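Local structure of L-threonine-O-3-phosphate decarboxylase (Porphyromonas gingivalis, 3FKD) at the interface of chains A and B. The protein catalyses the decarboxylation of L-threonine-O-3-phosphate, as a member of the class I and II aminotransferase family that probably uses pyridoxal 5'-phosphate as cofactor. Coordinates in Å, arbitrary orientation; residue numbers count along the deposited sequence, not the author numbering. Chains: chain A/B, L-threonine-O-3-phosphate decarboxylase.

Contact 1: the interface of chains A and B. Residues chain A 203-205, 229; chain B 48, 226, 229-230.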
loop_
_atom_site.group_PDB
_atom_site.type_symbol
_atom_site.label_atom_id
_atom_site.label_comp_id
_atom_site.label_asym_id
_atom_site.label_seq_id
_atom_site.Cartn_x
_atom_site.Cartn_y
_atom_site.Cartn_z
ATOM N N GLY A 203 2.934 -10.254 4.257
ATOM C CA GLY A 203 3.726 -9.066 4.493
ATOM C C GLY A 203 4.174 -8.293 3.254
ATOM O O GLY A 203 4.540 -7.143 3.359
ATOM N N LEU A 204 4.125 -8.922 2.089
ATOM C CA LEU A 204 4.469 -8.283 0.844
ATOM C C LEU A 204 3.385 -7.371 0.302
ATOM O O LEU A 204 3.678 -6.470 -0.476
ATOM C CB LEU A 204 4.825 -9.334 -0.205
ATOM C CG LEU A 204 6.287 -9.504 -0.607
ATOM C CD1 LEU A 204 7.161 -8.894 0.456
ATOM C CD2 LEU A 204 6.629 -10.991 -0.819
ATOM N N ARG A 205 2.145 -7.598 0.723
ATOM C CA ARG A 205 0.995 -6.781 0.290
ATOM C C ARG A 205 0.814 -6.744 -1.203
ATOM O O ARG A 205 1.052 -5.736 -1.802
ATOM C CB ARG A 205 1.102 -5.340 0.804
ATOM C CG ARG A 205 1.533 -5.219 2.297
ATOM C CD ARG A 205 0.650 -6.017 3.333
ATOM N NE ARG A 205 -0.757 -5.682 3.251
ATOM C CZ ARG A 205 -1.734 -6.532 2.927
ATOM N NH1 ARG A 205 -1.474 -7.813 2.672
ATOM N NH2 ARG A 205 -2.996 -6.101 2.878
ATOM N N ASN A 229 4.540 -2.111 -4.216
ATOM C CA ASN A 229 5.966 -2.034 -3.980
ATOM C C ASN A 229 6.787 -3.074 -4.787
ATOM O O ASN A 229 6.247 -4.087 -5.269
ATOM C CB ASN A 229 6.276 -2.092 -2.474
ATOM C CG ASN A 229 6.026 -3.478 -1.869
ATOM O OD1 ASN A 229 6.859 -4.375 -2.002
ATOM N ND2 ASN A 229 4.850 -3.662 -1.235
ATOM N N PRO B 48 1.873 -7.097 8.537
ATOM C CA PRO B 48 2.439 -5.980 9.290
ATOM C C PRO B 48 1.417 -5.547 10.317
ATOM O O PRO B 48 0.248 -5.854 10.092
ATOM C CB PRO B 48 2.539 -4.846 8.254
ATOM C CG PRO B 48 1.944 -5.327 7.029
ATOM C CD PRO B 48 1.275 -6.656 7.274
ATOM N N TRP B 226 -3.045 -2.477 6.857
ATOM C CA TRP B 226 -1.972 -3.177 6.145
ATOM C C TRP B 226 -1.616 -2.480 4.848
ATOM O O TRP B 226 -1.287 -3.138 3.884
ATOM C CB TRP B 226 -2.372 -4.609 5.790
ATOM C CG TRP B 226 -2.961 -5.397 6.921
ATOM C CD1 TRP B 226 -2.365 -5.692 8.102
ATOM C CD2 TRP B 226 -4.267 -5.995 6.967
ATOM N NE1 TRP B 226 -3.211 -6.416 8.885
ATOM C CE2 TRP B 226 -4.385 -6.629 8.211
ATOM C CE3 TRP B 226 -5.355 -6.038 6.078
ATOM C CZ2 TRP B 226 -5.551 -7.308 8.608
ATOM C CZ3 TRP B 226 -6.519 -6.731 6.466
ATOM C CH2 TRP B 226 -6.594 -7.363 7.721
ATOM N N ASN B 229 3.666 -2.098 3.764
ATOM C CA ASN B 229 4.260 -3.438 3.707
ATOM C C ASN B 229 5.332 -3.696 4.775
ATOM O O ASN B 229 5.990 -2.769 5.229
ATOM C CB ASN B 229 4.772 -3.782 2.291
ATOM C CG ASN B 229 6.050 -3.055 1.939
ATOM O OD1 ASN B 229 7.127 -3.434 2.379
ATOM N ND2 ASN B 229 5.938 -1.989 1.141
ATOM N N ALA B 230 5.465 -4.966 5.175
ATOM C CA ALA B 230 6.382 -5.364 6.263
ATOM C C ALA B 230 7.898 -5.077 6.087
ATOM O O ALA B 230 8.580 -4.760 7.062
ATOM C CB ALA B 230 6.171 -6.802 6.621
HETATM O O HOH W 1 3.379 -1.430 -0.243
#

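Contact 2: the interface of chains A and B. Residues chain A 37, 201, 203-204, 231; chain B 43-44, 230-231.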
loop_
_atom_site.group_PDB
_atom_site.type_symbol
_atom_site.label_atom_id
_atom_site.label_comp_id
_atom_site.label_asym_id
_atom_site.label_seq_id
_atom_site.Cartn_x
_atom_site.Cartn_y
_atom_site.Cartn_z
ATOM N N LEU A 37 14.349 -13.028 -3.912
ATOM C CA LEU A 37 14.313 -11.646 -3.443
ATOM C C LEU A 37 15.670 -11.121 -2.958
ATOM O O LEU A 37 15.958 -9.913 -3.020
ATOM C CB LEU A 37 13.294 -11.499 -2.316
ATOM C CG LEU A 37 11.892 -11.916 -2.740
ATOM C CD1 LEU A 37 10.974 -11.968 -1.491
ATOM C CD2 LEU A 37 11.310 -11.096 -3.916
ATOM N N ILE A 201 2.780 -15.072 1.787
ATOM C CA ILE A 201 3.425 -13.773 1.753
ATOM C C ILE A 201 2.497 -12.564 2.023
ATOM O O ILE A 201 2.468 -11.588 1.267
ATOM C CB ILE A 201 4.336 -13.632 0.545
ATOM C CG1 ILE A 201 3.577 -14.000 -0.725
ATOM C CG2 ILE A 201 5.529 -14.578 0.724
ATOM C CD1 ILE A 201 3.987 -13.212 -1.920
ATOM N N GLY A 203 2.934 -10.254 4.257
ATOM C CA GLY A 203 3.726 -9.066 4.493
ATOM C C GLY A 203 4.174 -8.293 3.254
ATOM O O GLY A 203 4.540 -7.143 3.359
ATOM N N LEU A 204 4.125 -8.922 2.089
ATOM C CA LEU A 204 4.469 -8.283 0.844
ATOM C C LEU A 204 3.385 -7.371 0.302
ATOM O O LEU A 204 3.678 -6.470 -0.476
ATOM C CB LEU A 204 4.825 -9.334 -0.205
ATOM C CG LEU A 204 6.287 -9.504 -0.607
ATOM C CD1 LEU A 204 7.161 -8.894 0.456
ATOM C CD2 LEU A 204 6.629 -10.991 -0.819
ATOM N N LEU A 231 9.536 -5.185 -4.367
ATOM C CA LEU A 231 9.809 -6.552 -3.963
ATOM C C LEU A 231 8.588 -7.406 -4.158
ATOM O O LEU A 231 8.728 -8.566 -4.519
ATOM C CB LEU A 231 10.191 -6.617 -2.502
ATOM C CG LEU A 231 11.602 -6.174 -2.174
ATOM C CD1 LEU A 231 11.705 -6.109 -0.651
ATOM C CD2 LEU A 231 12.691 -7.099 -2.824
ATOM N N CYS B 43 9.784 -11.652 7.783
ATOM C CA CYS B 43 8.707 -10.713 8.060
ATOM C C CYS B 43 7.670 -10.677 6.950
ATOM O O CYS B 43 6.587 -10.201 7.149
ATOM C CB CYS B 43 9.257 -9.308 8.358
ATOM S SG CYS B 43 9.722 -8.339 6.925
ATOM N N ILE B 44 8.002 -11.202 5.777
ATOM C CA ILE B 44 7.043 -11.219 4.675
ATOM C C ILE B 44 6.019 -12.367 4.789
ATOM O O ILE B 44 5.088 -12.459 3.996
ATOM C CB ILE B 44 7.739 -11.278 3.309
ATOM C CG1 ILE B 44 8.335 -12.654 3.046
ATOM C CG2 ILE B 44 8.784 -10.186 3.196
ATOM C CD1 ILE B 44 8.772 -12.841 1.559
ATOM N N ALA B 230 5.465 -4.966 5.175
ATOM C CA ALA B 230 6.382 -5.364 6.263
ATOM C C ALA B 230 7.898 -5.077 6.087
ATOM O O ALA B 230 8.580 -4.760 7.062
ATOM C CB ALA B 230 6.171 -6.802 6.621
ATOM N N LEU B 231 8.427 -5.212 4.872
ATOM C CA LEU B 231 9.836 -4.861 4.614
ATOM C C LEU B 231 10.102 -3.369 4.801
ATOM O O LEU B 231 11.057 -2.986 5.481
ATOM C CB LEU B 231 10.278 -5.324 3.242
ATOM C CG LEU B 231 10.623 -6.803 3.355
ATOM C CD1 LEU B 231 10.768 -7.483 1.992
ATOM C CD2 LEU B 231 11.867 -7.044 4.257
#

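Contact 1: the interface of chains A and B
A:Arg205 runs over the backbone of B:Trp226 and past B:Asn229, and here the two-fold interface is tightly packed. The NE of A:Arg205 donates to the carbonyl O of B:Trp226 at 2.7 Å. The bond is almost straight, 173° at the hydrogen; the oxygen lies at the edge of the guanidinium, in its plane, and offers a lone pair, which should fix the rotation of the flat group. The side chain is bent at both chi2 and chi3 (each -55°), a curl that folds its aliphatic stretch onto chain B. CG packs on CB of B:Asn229 at 3.5 Å, and CD meets the pyrrolidine CG of B:Pro48 at 4.0 Å. In this family the residue is typically the arginine that binds the cofactor phosphate; here its apolar stem and NE also serve the partner chain. The indole is turned steeply, 76°, from the guanidinium, and CZ rests against CB of B:Trp226 at 3.5 Å rather than on the ring. Beside this, A:Gly203 brings its carbonyl close to the first turn of helix 230-240, where the N of B:Ala230 donates to its O at 3.0 Å; glycine and alanine are small enough to permit that approach.

B:Asn229 belongs to both halves: its CB is packed, but its amide end is looser. There it faces the amide of A:Asn229, NH2 toward NH2, and neither group can accept. A water can serve both, 2.9 Å from ND2 of A:Asn229 and 3.0 Å from ND2 of B:Asn229. The ND2 of A:Asn229 also donates, within its own chain, to the carbonyl O of A:Leu204 at 3.1 Å.

Contact 2: the interface of chains A and B
B:Ile44 projects from the 3-10 helix 41-45 into a hydrophobic patch of chain A, forming the apolar centre here. It lies side by side with A:Leu204, both side chains pointing the same way, and their methyls meet in two pairs: CD1 of A:Leu204 is 3.4 Å from CG2 of B:Ile44, and CD2 of A:Leu204 is 3.7 Å from CD1 of B:Ile44. The beta-branch of the isoleucine offers two arms for this. Its chi1 of 73° sets CG2 toward CD1 of the leucine, while the extended chi2 (168°) carries CD1 to CD2 of the leucine. A:Ile201 flanks the same side chain in parallel, its CG2 at 3.8 Å from CD1 of B:Ile44. From farther out, A:Leu37 on helix 31-39 reaches in tip to tip, bringing its CD1 to 3.9 Å from that same terminal methyl.

Nearby, A:Leu231 and B:Leu231 cross at about a right angle, marking an apolar meeting of equivalent residues, although their modelled CD1 atoms are too close to be trusted in detail.

Outward, the patch gives way to backbone. The CA of A:Gly203 lies 4.0 Å from CA of B:Ile44, and glycine, lacking a side chain, suits this close backbone approach. The polar rim follows: the N of A:Gly203 donates to the carbonyl O of B:Ile44 at 3.1 Å, approaching from well above the carbonyl plane, 58° out of it.

Contact 1 and contact 2 are neighbouring parts of one two-fold interface, with the centres of their C-alpha atoms about 6 Å apart. They share A:Gly203, A:Leu204 and B:Ala230, so the 3-10 helix 202-204 of chain A and the start of helix 230-240 of chain B form the seam between a polar, partly hydrated region and an apolar one. Each has a twin with the chains exchanged. Pyridoxal-phosphate enzymes of this family commonly work as dimers. Because the family's phosphate-binding arginine lies at this interface, dimer formation may help order the cofactor site, though the structure described here alone does not show it.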